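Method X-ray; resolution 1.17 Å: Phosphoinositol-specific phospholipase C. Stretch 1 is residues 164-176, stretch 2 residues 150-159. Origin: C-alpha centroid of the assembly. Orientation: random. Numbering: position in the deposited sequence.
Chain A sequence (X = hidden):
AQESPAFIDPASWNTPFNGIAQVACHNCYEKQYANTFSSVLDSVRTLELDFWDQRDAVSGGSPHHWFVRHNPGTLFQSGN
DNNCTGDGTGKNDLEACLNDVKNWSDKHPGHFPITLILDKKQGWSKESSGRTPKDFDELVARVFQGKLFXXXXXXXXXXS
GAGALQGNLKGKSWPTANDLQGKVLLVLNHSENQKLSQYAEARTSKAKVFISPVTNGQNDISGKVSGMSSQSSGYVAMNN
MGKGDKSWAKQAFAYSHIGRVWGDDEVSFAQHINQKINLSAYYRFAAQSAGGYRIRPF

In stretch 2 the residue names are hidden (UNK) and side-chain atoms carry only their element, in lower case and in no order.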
ATOM      1  N   ALA A 164     -11.243  15.523   1.953  1.00  8.70           N
ATOM      2  CA  ALA A 164     -12.140  15.204   3.051  1.00  9.16           C
ATOM      3  C   ALA A 164     -12.430  13.712   3.153  1.00  8.17           C
ATOM      4  O   ALA A 164     -13.364  13.293   3.851  1.00  8.85           O
ATOM      5  CB  ALA A 164     -13.451  16.003   2.941  1.00 11.46           C
ATOM      6  N   LEU A 165     -11.625  12.891   2.479  1.00  7.62           N
ATOM      7  CA  LEU A 165     -11.749  11.433   2.615  1.00  7.33           C
ATOM      8  C   LEU A 165     -11.689  11.004   4.070  1.00  6.70           C
ATOM      9  O   LEU A 165     -12.402  10.079   4.493  1.00  7.38           O
ATOM     10  CB  LEU A 165     -10.616  10.721   1.880  1.00  7.68           C
ATOM     11  CG  LEU A 165     -10.805  10.605   0.368  1.00  8.30           C
ATOM     12  CD1 LEU A 165      -9.500  10.176  -0.273  1.00  9.60           C
ATOM     13  CD2 LEU A 165     -11.926   9.626   0.057  1.00  8.66           C
ATOM     14  N   GLN A 166     -10.803  11.632   4.843  1.00  6.54           N
ATOM     15  CA  GLN A 166     -10.511  11.134   6.187  1.00  6.14           C
ATOM     16  C   GLN A 166     -11.773  10.892   6.989  1.00  6.20           C
ATOM     17  O   GLN A 166     -11.976   9.813   7.559  1.00  6.55           O
ATOM     18  CB  GLN A 166      -9.598  12.136   6.881  1.00  6.74           C
ATOM     19  CG  GLN A 166      -9.174  11.692   8.258  1.00  7.05           C
ATOM     20  CD  GLN A 166      -8.465  12.773   9.044  1.00  7.33           C
ATOM     21  OE1 GLN A 166      -8.811  13.965   8.969  1.00  9.62           O
ATOM     22  NE2 GLN A 166      -7.508  12.377   9.841  1.00  7.41           N
ATOM     23  N   GLY A 167     -12.587  11.931   7.066  1.00  6.55           N
ATOM     24  CA  GLY A 167     -13.840  11.861   7.813  1.00  7.07           C
ATOM     25  C   GLY A 167     -15.033  11.412   7.002  1.00  7.19           C
ATOM     26  O   GLY A 167     -15.959  10.789   7.555  1.00  8.71           O
ATOM     27  N   ASN A 168     -15.065  11.708   5.707  1.00  7.50           N
ATOM     28  CA  ASN A 168     -16.229  11.323   4.905  1.00  7.90           C
ATOM     29  C   ASN A 168     -16.312   9.840   4.614  1.00  7.91           C
ATOM     30  O   ASN A 168     -17.388   9.331   4.318  1.00  9.09           O
ATOM     31  CB  ASN A 168     -16.320  12.159   3.646  1.00  8.65           C
ATOM     32  CG  ASN A 168     -16.671  13.612   3.938  1.00 10.12           C
ATOM     33  OD1 ASN A 168     -17.166  13.941   5.006  1.00 13.31           O
ATOM     34  ND2 ASN A 168     -16.480  14.460   2.964  1.00 11.03           N
ATOM     35  N   LEU A 169     -15.200   9.126   4.760  1.00  7.30           N
ATOM     36  CA  LEU A 169     -15.250   7.663   4.621  1.00  7.41           C
ATOM     37  C   LEU A 169     -16.037   6.962   5.698  1.00  8.45           C
ATOM     38  O   LEU A 169     -16.487   5.842   5.478  1.00  8.95           O
ATOM     39  CB  LEU A 169     -13.852   7.071   4.544  1.00  7.29           C
ATOM     40  CG  LEU A 169     -13.213   7.194   3.146  1.00  7.60           C
ATOM     41  CD1 LEU A 169     -11.710   6.983   3.229  1.00  7.82           C
ATOM     42  CD2 LEU A 169     -13.819   6.185   2.205  1.00  8.94           C
ATOM     43  N   LYS A 170     -16.188   7.578   6.867  1.00  8.06           N
ATOM     44  CA  LYS A 170     -16.901   6.929   7.950  1.00  9.77           C
ATOM     45  C   LYS A 170     -18.339   6.623   7.508  1.00 11.41           C
ATOM     46  O   LYS A 170     -19.068   7.502   7.078  1.00 13.34           O
ATOM     47  CB  LYS A 170     -16.886   7.816   9.191  1.00 10.05           C
ATOM     48  CG  LYS A 170     -17.481   7.152  10.413  1.00 12.74           C
ATOM     49  CD  LYS A 170     -17.540   8.157  11.580  1.00 14.50           C
ATOM     50  CE  LYS A 170     -18.739   9.071  11.292  1.00 18.69           C
ATOM     51  NZ  LYS A 170     -19.238   9.811  12.418  1.00 21.59           N
ATOM     52  N   GLY A 171     -18.716   5.377   7.616  1.00 14.03           N
ATOM     53  CA  GLY A 171     -20.071   4.956   7.222  1.00 16.33           C
ATOM     54  C   GLY A 171     -20.212   4.648   5.749  1.00 17.54           C
ATOM     55  O   GLY A 171     -21.293   4.307   5.303  1.00 20.57           O
ATOM     56  N   LYS A 172     -19.105   4.695   5.011  1.00 13.48           N
ATOM     57  CA  LYS A 172     -19.168   4.482   3.560  1.00 12.66           C
ATOM     58  C   LYS A 172     -18.414   3.211   3.151  1.00 12.89           C
ATOM     59  O   LYS A 172     -17.467   2.736   3.764  1.00 14.45           O
ATOM     60  CB  LYS A 172     -18.642   5.723   2.814  1.00 14.71           C
ATOM     61  CG  LYS A 172     -19.561   6.987   2.880  1.00 20.78           C
ATOM     62  CD  LYS A 172     -20.592   7.006   1.752  1.00 26.30           C
ATOM     63  CE  LYS A 172     -21.414   8.264   1.581  1.00 30.92           C
ATOM     64  NZ  LYS A 172     -21.685   8.998   2.823  1.00 51.06           N
ATOM     65  N   SER A 173     -18.836   2.681   2.023  1.00 12.16           N
ATOM     66  CA  SER A 173     -18.208   1.511   1.410  1.00 11.89           C
ATOM     67  C   SER A 173     -17.302   1.925   0.261  1.00 10.94           C
ATOM     68  O   SER A 173     -17.666   2.739  -0.605  1.00 12.63           O
ATOM     69  CB  SER A 173     -19.276   0.567   0.857  1.00 13.36           C
ATOM     70  OG  SER A 173     -20.054   0.065   1.900  1.00 15.99           O
ATOM     71  N   TRP A 174     -16.108   1.339   0.236  1.00  9.85           N
ATOM     72  CA  TRP A 174     -15.277   1.401  -0.973  1.00  9.24           C
ATOM     73  C   TRP A 174     -15.956   0.615  -2.100  1.00  9.15           C
ATOM     74  O   TRP A 174     -16.814  -0.237  -1.842  1.00 11.33           O
ATOM     75  CB  TRP A 174     -13.905   0.785  -0.698  1.00  9.20           C
ATOM     76  CG  TRP A 174     -13.016   1.578   0.211  1.00  8.73           C
ATOM     77  CD1 TRP A 174     -13.323   2.101   1.435  1.00  9.13           C
ATOM     78  CD2 TRP A 174     -11.626   1.882  -0.012  1.00  8.29           C
ATOM     79  NE1 TRP A 174     -12.219   2.730   1.972  1.00  9.10           N
ATOM     80  CE2 TRP A 174     -11.165   2.604   1.110  1.00  8.73           C
ATOM     81  CE3 TRP A 174     -10.722   1.619  -1.059  1.00  9.16           C
ATOM     82  CZ2 TRP A 174      -9.874   3.074   1.205  1.00  9.06           C
ATOM     83  CZ3 TRP A 174      -9.435   2.085  -0.957  1.00  9.35           C
ATOM     84  CH2 TRP A 174      -9.033   2.832   0.155  1.00  9.94           C
ATOM     85  N   PRO A 175     -15.496   0.807  -3.355  1.00 10.12           N
ATOM     86  CA  PRO A 175     -15.912  -0.120  -4.402  1.00 10.50           C
ATOM     87  C   PRO A 175     -15.577  -1.562  -4.008  1.00 10.50           C
ATOM     88  O   PRO A 175     -14.650  -1.836  -3.219  1.00 10.29           O
ATOM     89  CB  PRO A 175     -15.094   0.331  -5.619  1.00  9.99           C
ATOM     90  CG  PRO A 175     -14.748   1.773  -5.320  1.00 10.60           C
ATOM     91  CD  PRO A 175     -14.514   1.777  -3.846  1.00 10.09           C
ATOM     92  N   THR A 176     -16.331  -2.484  -4.581  1.00 10.86           N
ATOM     93  CA  THR A 176     -16.120  -3.902  -4.283  1.00 10.71           C
ATOM     94  C   THR A 176     -14.881  -4.419  -4.980  1.00 10.64           C
ATOM     95  O   THR A 176     -14.356  -3.795  -5.922  1.00 11.07           O
ATOM     96  CB  THR A 176     -17.316  -4.785  -4.702  1.00 11.85           C
ATOM     97  OG1 THR A 176     -17.415  -4.703  -6.114  1.00 13.72           O
ATOM     98  CG2 THR A 176     -18.614  -4.330  -4.021  1.00 12.73           C
ATOM     99  N   UNK A 150      -6.959   5.570  -7.391  1.00  8.87           N
ATOM    100  CA  UNK A 150      -6.303   6.607  -6.605  1.00  8.47           C
ATOM    101  C   UNK A 150      -7.251   7.228  -5.578  1.00  8.15           C
ATOM    102  O   UNK A 150      -8.461   6.996  -5.610  1.00  8.96           O
ATOM    103  c   UNK A 150      -4.963   7.173  -8.676  1.00 11.36           C
ATOM    104  o   UNK A 150      -6.969   8.414  -8.017  1.00 11.89           O
ATOM    105  c   UNK A 150      -5.811   7.713  -7.519  1.00 10.26           C
ATOM    106  N   UNK A 151      -6.714   8.075  -4.696  1.00  8.49           N
ATOM    107  CA  UNK A 151      -7.589   8.746  -3.719  1.00  8.71           C
ATOM    108  C   UNK A 151      -8.751   9.518  -4.336  1.00  8.56           C
ATOM    109  O   UNK A 151      -9.875   9.432  -3.854  1.00  8.56           O
ATOM    110  c   UNK A 151      -5.309   8.873  -2.974  1.00  8.44           C
ATOM    111  c   UNK A 151      -5.289   8.259  -4.355  1.00  8.75           C
ATOM    112  c   UNK A 151      -6.617   9.619  -2.949  1.00  9.56           C
ATOM    113  N   UNK A 152      -8.504  10.257  -5.403  1.00  9.27           N
ATOM    114  CA  UNK A 152      -9.610  10.953  -6.047  1.00  9.26           C
ATOM    115  C   UNK A 152     -10.681   9.993  -6.570  1.00  9.59           C
ATOM    116  O   UNK A 152     -11.863  10.308  -6.558  1.00 10.31           O
ATOM    117  c   UNK A 152     -10.156  12.548  -7.962  1.00 12.19           C
ATOM    118  n   UNK A 152     -12.171  13.259  -6.798  1.00 15.01           N
ATOM    119  c   UNK A 152     -10.911  13.542  -7.113  1.00 13.14           C
ATOM    120  c   UNK A 152      -9.082  11.810  -7.176  1.00 10.49           C
ATOM    121  o   UNK A 152     -10.369  14.572  -6.777  1.00 16.35           O
ATOM    122  N   UNK A 153     -10.269   8.831  -7.067  1.00  9.28           N
ATOM    123  CA  UNK A 153     -11.244   7.851  -7.525  1.00  8.95           C
ATOM    124  C   UNK A 153     -12.144   7.412  -6.382  1.00  9.60           C
ATOM    125  O   UNK A 153     -13.356   7.262  -6.535  1.00 10.51           O
ATOM    126  o   UNK A 153      -8.630   6.392  -9.547  1.00 11.22           O
ATOM    127  c   UNK A 153      -9.671   7.067  -9.332  1.00 10.14           C
ATOM    128  c   UNK A 153     -10.539   6.667  -8.152  1.00  9.81           C
ATOM    129  o   UNK A 153     -10.040   8.011 -10.090  1.00 11.02           O
ATOM    130  N   UNK A 154     -11.547   7.164  -5.207  1.00  9.06           N
ATOM    131  CA  UNK A 154     -12.316   6.791  -4.034  1.00  8.48           C
ATOM    132  C   UNK A 154     -13.235   7.922  -3.610  1.00  8.59           C
ATOM    133  O   UNK A 154     -14.395   7.713  -3.277  1.00  9.42           O
ATOM    134  c   UNK A 154     -12.078   6.003  -1.597  1.00  8.16           C
ATOM    135  c   UNK A 154     -11.379   6.396  -2.912  1.00  8.02           C
ATOM    136  c   UNK A 154     -11.008   5.748  -0.554  1.00  7.91           C
ATOM    137  c   UNK A 154     -13.003   4.814  -1.744  1.00  9.12           C
ATOM    138  N   UNK A 155     -12.712   9.137  -3.627  1.00  9.21           N
ATOM    139  CA  UNK A 155     -13.487  10.322  -3.243  1.00  9.25           C
ATOM    140  C   UNK A 155     -14.725  10.481  -4.116  1.00 10.20           C
ATOM    141  O   UNK A 155     -15.840  10.684  -3.617  1.00 11.15           O
ATOM    142  c   UNK A 155     -12.604  11.550  -3.290  1.00  9.00           C
ATOM    143  N   UNK A 156     -14.554  10.354  -5.414  1.00 10.34           N
ATOM    144  CA  UNK A 156     -15.686  10.404  -6.312  1.00 10.97           C
ATOM    145  C   UNK A 156     -16.682   9.293  -5.993  1.00 11.50           C
ATOM    146  O   UNK A 156     -17.892   9.524  -5.973  1.00 12.50           O
ATOM    147  c   UNK A 156     -15.193  10.329  -7.752  1.00 13.23           C
ATOM    148  o   UNK A 156     -14.427  11.507  -8.014  1.00 14.10           O
ATOM    149  c   UNK A 156     -16.346  10.209  -8.738  1.00 15.14           C
ATOM    150  N   UNK A 157     -16.195   8.089  -5.733  1.00 11.67           N
ATOM    151  CA  UNK A 157     -17.077   6.967  -5.409  1.00 10.64           C
ATOM    152  C   UNK A 157     -18.010   7.287  -4.231  1.00 11.49           C
ATOM    153  O   UNK A 157     -19.184   6.956  -4.269  1.00 12.31           O
ATOM    154  n   UNK A 157     -17.866   3.862  -5.724  1.00 15.69           N
ATOM    155  c   UNK A 157     -17.435   3.973  -3.584  1.00 13.00           C
ATOM    156  c   UNK A 157     -16.281   5.707  -5.103  1.00 10.64           C
ATOM    157  c   UNK A 157     -17.140   4.543  -4.775  1.00 12.66           C
ATOM    158  n   UNK A 157     -18.304   2.942  -3.843  1.00 16.46           N
ATOM    159  c   UNK A 157     -18.539   2.892  -5.141  1.00 18.29           C
ATOM    160  N   UNK A 158     -17.464   7.900  -3.197  1.00 10.89           N
ATOM    161  CA  UNK A 158     -18.251   8.207  -1.984  1.00 11.31           C
ATOM    162  C   UNK A 158     -18.873   9.604  -1.992  1.00 12.49           C
ATOM    163  O   UNK A 158     -19.519  10.004  -1.028  1.00 14.98           O
ATOM    164  c   UNK A 158     -15.859   9.203   0.912  1.00 10.06           C
ATOM    165  c   UNK A 158     -16.869   6.590  -0.633  1.00 10.73           C
ATOM    166  c   UNK A 158     -16.328   9.065  -0.504  1.00 10.54           C
ATOM    167  c   UNK A 158     -17.433   8.006  -0.689  1.00 10.62           C
ATOM    168  N   UNK A 159     -18.694  10.373  -3.062  1.00 12.23           N
ATOM    169  CA  UNK A 159     -19.290  11.726  -3.146  1.00 13.75           C
ATOM    170  C   UNK A 159     -18.605  12.781  -2.277  1.00 13.63           C
ATOM    171  O   UNK A 159     -19.263  13.712  -1.828  1.00 16.51           O
TER

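Position 150 carries one carbon bearing an oxygen and a carbon, a branched hydroxyl side chain that touches nothing on stretch 1: Thr-150. It caps the helix that follows, Thr-150 OG1 accepting a weak bond from the backbone N of position 153 at 3.5 Å.

At 151, three carbons close a ring onto the backbone N, and the residue packs against the Leu-165 side chain; the ring defines Pro-151. Pro-151 O lies 3.7 Å from Leu-165 CD1, and Pro-151 CB 4.0 Å from the same methyl.

Position 152 has three carbons, the third carrying one oxygen and one nitrogen, and its CA-to-CB bond points away from stretch 1. A three-carbon amide is Gln-152.

Two carbons, the second carrying two oxygens, make 153 a short carboxylate without contact to stretch 1: Asp-153. A hydrogen bond of 2.8 Å runs from Thr-150 N to Asp-153 OD2.

Position 154 shows four carbons forked at the second, one terminal carbon over the face of the Trp-174 ring and the other near Pro-175: the pattern of Leu-154. Chi1 is t and chi2 p, and CA-to-CB points toward stretch 1. Leu-154 CD2 stands 3.5 Å from the centroid of the six-membered ring of Trp-174, 17° off the normal, a CH-pi contact; Leu-154 CD1 is 4.0 Å from Pro-175 CD.

A single carbon at 155, 3.9 Å from Leu-165 CD2, is the CB of Ala-155.

Position 156 repeats the pattern of one carbon bearing an oxygen and a carbon, but its CA-to-CB bond points away from stretch 1: Thr-156. Thr-156 OG1 accepts from Gln-152 NE2 at 3.1 Å.

At 157, one carbon leads to a five-membered ring of three carbons and two nitrogens, with Pro-175 over one face and Ser-173 O at the edge: His-157. Pro-175 CG lies 3.7 Å from the His-157 ring centroid, 9° off the normal, while Ser-173 O is 3.2 Å from His-157 CD2.

Position 158 has four carbons forked at the first, one arm two carbons long, and touches Leu-165, Asn-168, Leu-169 and Lys-172; this is Ile-158. Ile-158 CD1 reaches Leu-169 CD2 at 3.9 Å and Asn-168 O at 3.7 Å; Ile-158 CG2 is 4.0 Å from Lys-172 CB.

Position 159 has no side-chain atoms and a phi of 74°, which favours glycine: Gly-159 is the first residue to leave helical phi/psi, in a Schellman motif.

The contact, burying 555 Å² over both sides, is essentially apolar, with no clear hydrogen bond across it. Leu-165 fits as a knob among Pro-151, Leu-154, Ala-155 and Ile-158, while Leu-154 CD2 lies over the face of the Trp-174 ring and Pro-175 CG over the face of the His-157 ring.

Stretch 2 (150-159) TPQDLATHIG
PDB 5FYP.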